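Local coordinates for glycosylation Associate Protein 3 (Streptococcus agalactiae serotype V, PDB 6OYC) that probably binds sugars as part of the Gap123 complex, which is likely to act in the glycosylation and export of surface adhesins by the accessory Sec system, at residues Ser47-Tyr52 and Ala116-Ile121; Arg246-Ile251 and Asn288-Gly293. One frame throughout, in Å; residues are numbered along the deposited sequence.

Interaction 1 of 2, residues Ser47-Tyr52 and Ala116-Ile121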
# COMPACT_ATOMS: atom_id res chain seq x y z
N SER C 47 1.95 -18.17 3.61
CA SER C 47 2.99 -19.19 3.51
C SER C 47 4.16 -18.72 2.65
O SER C 47 3.98 -18.00 1.67
CB SER C 47 2.42 -20.51 2.95
OG SER C 47 3.47 -21.46 2.84
N SER C 48 5.36 -19.17 3.02
CA SER C 48 6.59 -18.86 2.31
C SER C 48 6.89 -19.82 1.16
O SER C 48 7.87 -19.61 0.44
CB SER C 48 7.79 -18.82 3.29
OG SER C 48 8.42 -20.08 3.48
N GLN C 49 6.09 -20.86 0.98
CA GLN C 49 6.33 -21.85 -0.07
C GLN C 49 5.03 -22.58 -0.37
O GLN C 49 4.26 -22.88 0.54
CB GLN C 49 7.39 -22.86 0.36
CG GLN C 49 7.68 -23.92 -0.68
CD GLN C 49 9.08 -24.47 -0.55
OE1 GLN C 49 10.04 -23.76 -0.13
NE2 GLN C 49 9.22 -25.74 -0.88
N THR C 50 4.79 -22.85 -1.65
CA THR C 50 3.60 -23.57 -2.10
C THR C 50 3.97 -24.48 -3.27
O THR C 50 4.98 -24.28 -3.95
CB THR C 50 2.48 -22.63 -2.59
OG1 THR C 50 2.88 -22.02 -3.83
CG2 THR C 50 2.14 -21.55 -1.58
N ASN C 51 3.12 -25.47 -3.53
CA ASN C 51 3.08 -26.18 -4.80
C ASN C 51 1.81 -25.72 -5.50
O ASN C 51 0.74 -25.68 -4.88
CB ASN C 51 3.09 -27.71 -4.60
CG ASN C 51 2.69 -28.48 -5.86
OD1 ASN C 51 1.51 -28.75 -6.09
ND2 ASN C 51 3.67 -28.81 -6.70
N TYR C 52 1.92 -25.33 -6.78
CA TYR C 52 0.75 -24.79 -7.47
C TYR C 52 -0.42 -25.78 -7.41
O TYR C 52 -1.56 -25.40 -7.10
CB TYR C 52 1.07 -24.44 -8.94
CG TYR C 52 -0.22 -24.35 -9.74
CD1 TYR C 52 -1.06 -23.23 -9.62
CD2 TYR C 52 -0.66 -25.40 -10.53
CE1 TYR C 52 -2.29 -23.17 -10.28
CE2 TYR C 52 -1.88 -25.35 -11.19
CZ TYR C 52 -2.68 -24.23 -11.07
OH TYR C 52 -3.88 -24.18 -11.74
N ALA C 116 14.89 -23.44 10.18
CA ALA C 116 13.75 -23.10 9.34
C ALA C 116 14.07 -23.38 7.88
O ALA C 116 15.06 -22.87 7.34
CB ALA C 116 13.36 -21.64 9.54
N TYR C 117 13.25 -24.21 7.24
CA TYR C 117 13.21 -24.33 5.79
C TYR C 117 12.13 -23.43 5.18
O TYR C 117 12.40 -22.66 4.26
CB TYR C 117 12.97 -25.78 5.36
CG TYR C 117 13.19 -25.99 3.89
CD1 TYR C 117 14.47 -25.79 3.33
CD2 TYR C 117 12.14 -26.32 3.03
CE1 TYR C 117 14.69 -25.94 1.96
CE2 TYR C 117 12.36 -26.49 1.65
CZ TYR C 117 13.64 -26.30 1.13
OH TYR C 117 13.89 -26.45 -0.22
N THR C 118 10.90 -23.52 5.69
CA THR C 118 9.82 -22.62 5.32
C THR C 118 9.20 -22.02 6.58
O THR C 118 9.55 -22.39 7.71
CB THR C 118 8.73 -23.33 4.50
OG1 THR C 118 8.07 -24.29 5.33
CG2 THR C 118 9.34 -24.03 3.30
N TYR C 119 8.24 -21.11 6.39
CA TYR C 119 7.52 -20.58 7.54
C TYR C 119 6.12 -20.15 7.11
O TYR C 119 5.84 -19.95 5.93
CB TYR C 119 8.28 -19.43 8.22
CG TYR C 119 8.39 -18.13 7.42
CD1 TYR C 119 9.25 -18.02 6.33
CD2 TYR C 119 7.61 -17.02 7.76
CE1 TYR C 119 9.33 -16.84 5.60
CE2 TYR C 119 7.70 -15.82 7.04
CZ TYR C 119 8.56 -15.74 5.96
OH TYR C 119 8.64 -14.57 5.25
N THR C 120 5.23 -20.05 8.08
CA THR C 120 3.88 -19.57 7.86
C THR C 120 3.59 -18.48 8.88
O THR C 120 4.21 -18.42 9.94
CB THR C 120 2.83 -20.67 8.02
OG1 THR C 120 2.84 -21.11 9.38
CG2 THR C 120 3.09 -21.87 7.08
N ILE C 121 2.62 -17.64 8.57
CA ILE C 121 2.12 -16.66 9.53
C ILE C 121 0.61 -16.80 9.58
O ILE C 121 -0.04 -16.83 8.53
CB ILE C 121 2.54 -15.22 9.17
CG1 ILE C 121 4.06 -15.11 9.11
CG2 ILE C 121 1.97 -14.27 10.17
CD1 ILE C 121 4.59 -13.78 8.56
O HOH W 1 11.02 -20.69 2.71

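Interaction 2 of 2, residues Arg246-Ile251 and Asn288-Gly293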
# COMPACT_ATOMS: atom_id res chain seq x y z
N ARG C 246 -5.73 24.13 -14.02
CA ARG C 246 -4.56 25.00 -13.94
C ARG C 246 -3.28 24.23 -13.64
O ARG C 246 -2.19 24.71 -13.96
CB ARG C 246 -4.76 26.07 -12.88
CG ARG C 246 -5.86 27.08 -13.18
CD ARG C 246 -5.29 28.51 -13.27
NE ARG C 246 -4.16 28.72 -12.36
CZ ARG C 246 -4.28 29.15 -11.10
NH1 ARG C 246 -5.49 29.40 -10.62
NH2 ARG C 246 -3.20 29.33 -10.33
N ILE C 247 -3.37 23.05 -13.03
CA ILE C 247 -2.17 22.30 -12.70
C ILE C 247 -1.82 21.33 -13.83
O ILE C 247 -2.65 20.99 -14.68
CB ILE C 247 -2.32 21.56 -11.35
CG1 ILE C 247 -3.28 20.39 -11.48
CG2 ILE C 247 -2.83 22.50 -10.27
CD1 ILE C 247 -2.82 19.19 -10.73
N THR C 248 -0.56 20.91 -13.86
CA THR C 248 -0.11 19.87 -14.77
C THR C 248 0.27 18.64 -13.96
O THR C 248 0.96 18.75 -12.94
CB THR C 248 1.08 20.33 -15.62
OG1 THR C 248 0.71 21.48 -16.39
CG2 THR C 248 1.48 19.23 -16.59
N ALA C 249 -0.22 17.49 -14.40
CA ALA C 249 0.13 16.22 -13.79
C ALA C 249 1.26 15.59 -14.58
O ALA C 249 1.25 15.59 -15.81
CB ALA C 249 -1.08 15.27 -13.77
N TYR C 250 2.25 15.05 -13.86
CA TYR C 250 3.31 14.25 -14.46
C TYR C 250 3.25 12.86 -13.85
O TYR C 250 3.45 12.70 -12.64
CB TYR C 250 4.67 14.92 -14.26
CG TYR C 250 4.75 16.24 -15.01
CD1 TYR C 250 4.30 17.42 -14.42
CD2 TYR C 250 5.23 16.30 -16.31
CE1 TYR C 250 4.36 18.62 -15.09
CE2 TYR C 250 5.28 17.49 -17.00
CZ TYR C 250 4.84 18.64 -16.38
OH TYR C 250 4.90 19.83 -17.05
N ILE C 251 2.94 11.86 -14.68
CA ILE C 251 2.84 10.47 -14.26
C ILE C 251 3.73 9.62 -15.15
O ILE C 251 3.96 9.95 -16.31
CB ILE C 251 1.38 9.95 -14.32
CG1 ILE C 251 0.88 9.92 -15.77
CG2 ILE C 251 0.48 10.79 -13.43
CD1 ILE C 251 -0.39 9.14 -15.93
N ASN C 288 -3.82 18.25 -19.67
CA ASN C 288 -2.94 18.61 -18.57
C ASN C 288 -2.35 17.40 -17.84
O ASN C 288 -1.82 17.56 -16.73
CB ASN C 288 -3.65 19.53 -17.56
CG ASN C 288 -4.94 18.95 -17.02
OD1 ASN C 288 -5.59 18.12 -17.66
ND2 ASN C 288 -5.32 19.40 -15.83
N VAL C 289 -2.43 16.21 -18.43
CA VAL C 289 -1.70 15.05 -17.93
C VAL C 289 -0.56 14.76 -18.90
O VAL C 289 -0.81 14.42 -20.06
CB VAL C 289 -2.60 13.82 -17.75
CG1 VAL C 289 -1.74 12.60 -17.45
CG2 VAL C 289 -3.62 14.06 -16.63
N LYS C 290 0.67 14.89 -18.42
CA LYS C 290 1.86 14.54 -19.17
C LYS C 290 2.42 13.21 -18.67
O LYS C 290 2.29 12.86 -17.49
CB LYS C 290 2.92 15.64 -19.03
CG LYS C 290 2.46 17.03 -19.52
CD LYS C 290 1.91 16.98 -20.95
CE LYS C 290 1.17 18.28 -21.32
NZ LYS C 290 0.02 18.02 -22.26
N HIS C 291 3.08 12.48 -19.57
CA HIS C 291 3.59 11.14 -19.29
C HIS C 291 5.10 11.11 -19.46
O HIS C 291 5.61 11.54 -20.49
CB HIS C 291 2.94 10.12 -20.22
CG HIS C 291 1.45 10.24 -20.29
ND1 HIS C 291 0.61 9.34 -19.68
CD2 HIS C 291 0.66 11.17 -20.88
CE1 HIS C 291 -0.64 9.69 -19.91
NE2 HIS C 291 -0.64 10.81 -20.62
N TYR C 292 5.81 10.58 -18.47
CA TYR C 292 7.25 10.45 -18.56
C TYR C 292 7.66 9.02 -18.23
O TYR C 292 6.86 8.23 -17.71
CB TYR C 292 7.95 11.44 -17.62
CG TYR C 292 7.80 11.11 -16.15
CD1 TYR C 292 6.63 11.41 -15.45
CD2 TYR C 292 8.84 10.48 -15.46
CE1 TYR C 292 6.50 11.10 -14.10
CE2 TYR C 292 8.72 10.16 -14.14
CZ TYR C 292 7.55 10.47 -13.45
OH TYR C 292 7.46 10.14 -12.11
N GLY C 293 8.91 8.68 -18.53
CA GLY C 293 9.49 7.43 -18.08
C GLY C 293 9.50 6.35 -19.15
O GLY C 293 9.17 6.57 -20.31

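Interaction 1 of 2, residues Ser47-Tyr52 and Ala116-Ile121
Ser48 meets Tyr119 through both its backbone and its side chain. Its N donates to Tyr119 O at 3.1 Å. In return Tyr119 N donates to Ser48 OG, also at 3.1 Å, so a side-chain hydroxyl takes the backbone NH where the first strand is ending. Chi1 of 88° puts this OG between the backbone N and the carbonyl carbon of its own residue. A water extends the link, held by Ser48 OG and donating to Tyr117 O.

The CB of Ser48 lies obliquely against the Tyr119 ring, 3.4 Å from CE1. The Tyr119 CB points away from 47-52, yet its ring comes back to Ser48. Chi1 of 69° sets Tyr119 CG between N and C; CD1 and CE1 are the ring atoms nearest Ser48 CB. The Tyr119 OH is hydrogen-bonded to Pro62 O, and the ring also packs on Leu61 and Leu138.

Gln49 crosses Thr118 at about a right angle, its OE1 3.5 Å from Thr118 CG2. Beyond it the amide is turned 69° from the plane of the Tyr117 ring, with Gln49 OE1 4.0 Å from Tyr117 CE2. Within its own segment Ser47 OG donates to Gln49 O at 2.8 Å, linking residues two apart.

Ser47 and Thr120 form an antiparallel non-hydrogen-bonded pair, CA to CA 4.5 Å. On the other side of strand 118-125, Tyr117 and Thr118 both face Tyr91 in a classic beta bulge. The arrangement is that of an edge strand leaving a four-stranded antiparallel sheet within the accessory Sec family region.

Interaction 2 of 2, residues Arg246-Ile251 and Asn288-Gly293
Ala249 takes hold of the strand 289-291 side on both its backbone groups: its N donates to Asn288 O at 2.8 Å, and its O accepts from Lys290 N, also at 2.8 Å. Two steps on, Ile251 repeats the pattern, with N to Lys290 O at 3.1 Å and O from Tyr292 N at 2.9 Å. N-H...O angles of 162° to 173° show four nearly straight bonds, and the strand axes run in the same sense 27° apart.

On one face Ile251 CD1 comes 4.0 Å from Val289 CG1, and the isoleucine lies alongside His291, pointing the same way. On the face of Tyr250 and Lys290, Tyr250 CE2 lies 3.6 Å from Lys290 CB, an oblique approach, and the two side chains cross. Tyr292, past the strand end, brings its ring edge-on to Tyr250 C, with CE1 3.7 Å away.

A second shell fixes several of these groups. Helix 231-243 packs on the first face: Ala237 meets Ile251, Leu238 meets Val289, and Ala241 O accepts from Asn288 ND2, which also makes a weak bond to Ile247 O. His291 ND1 is paired with Asp253 OD1, and Tyr292 OH with Ala228 O.

The chemistry is therefore that of a parallel sheet edge, held by backbone hydrogen bonds and backed by apolar packing against the helix. Polar ends are tied to the helix and to neighbouring loops and strands, and the bond to Asp253 OD1 occupies His291 ND1 and helps fix the turn of the imidazole.

From the N terminus, the chain first runs through strand 41-47 and the loop 47-52, and interaction 1 closes when it returns 64 residues later at 116-121. That excursion supplies the inner strand 84-91 and the outer strand 97-103 of the same antiparallel sheet. Interaction 2 opens only afterwards: after strand 248-251 the chain passes through helices 258-262 and 270-281 and comes back at 289-291, adding the outermost strand of the five-stranded parallel sheet. The two loops are in series, neither nesting nor crossing. Their centres are 42 Å apart, on opposite sides of the chain's centre, so each ties together a different part of the fold without touching the other.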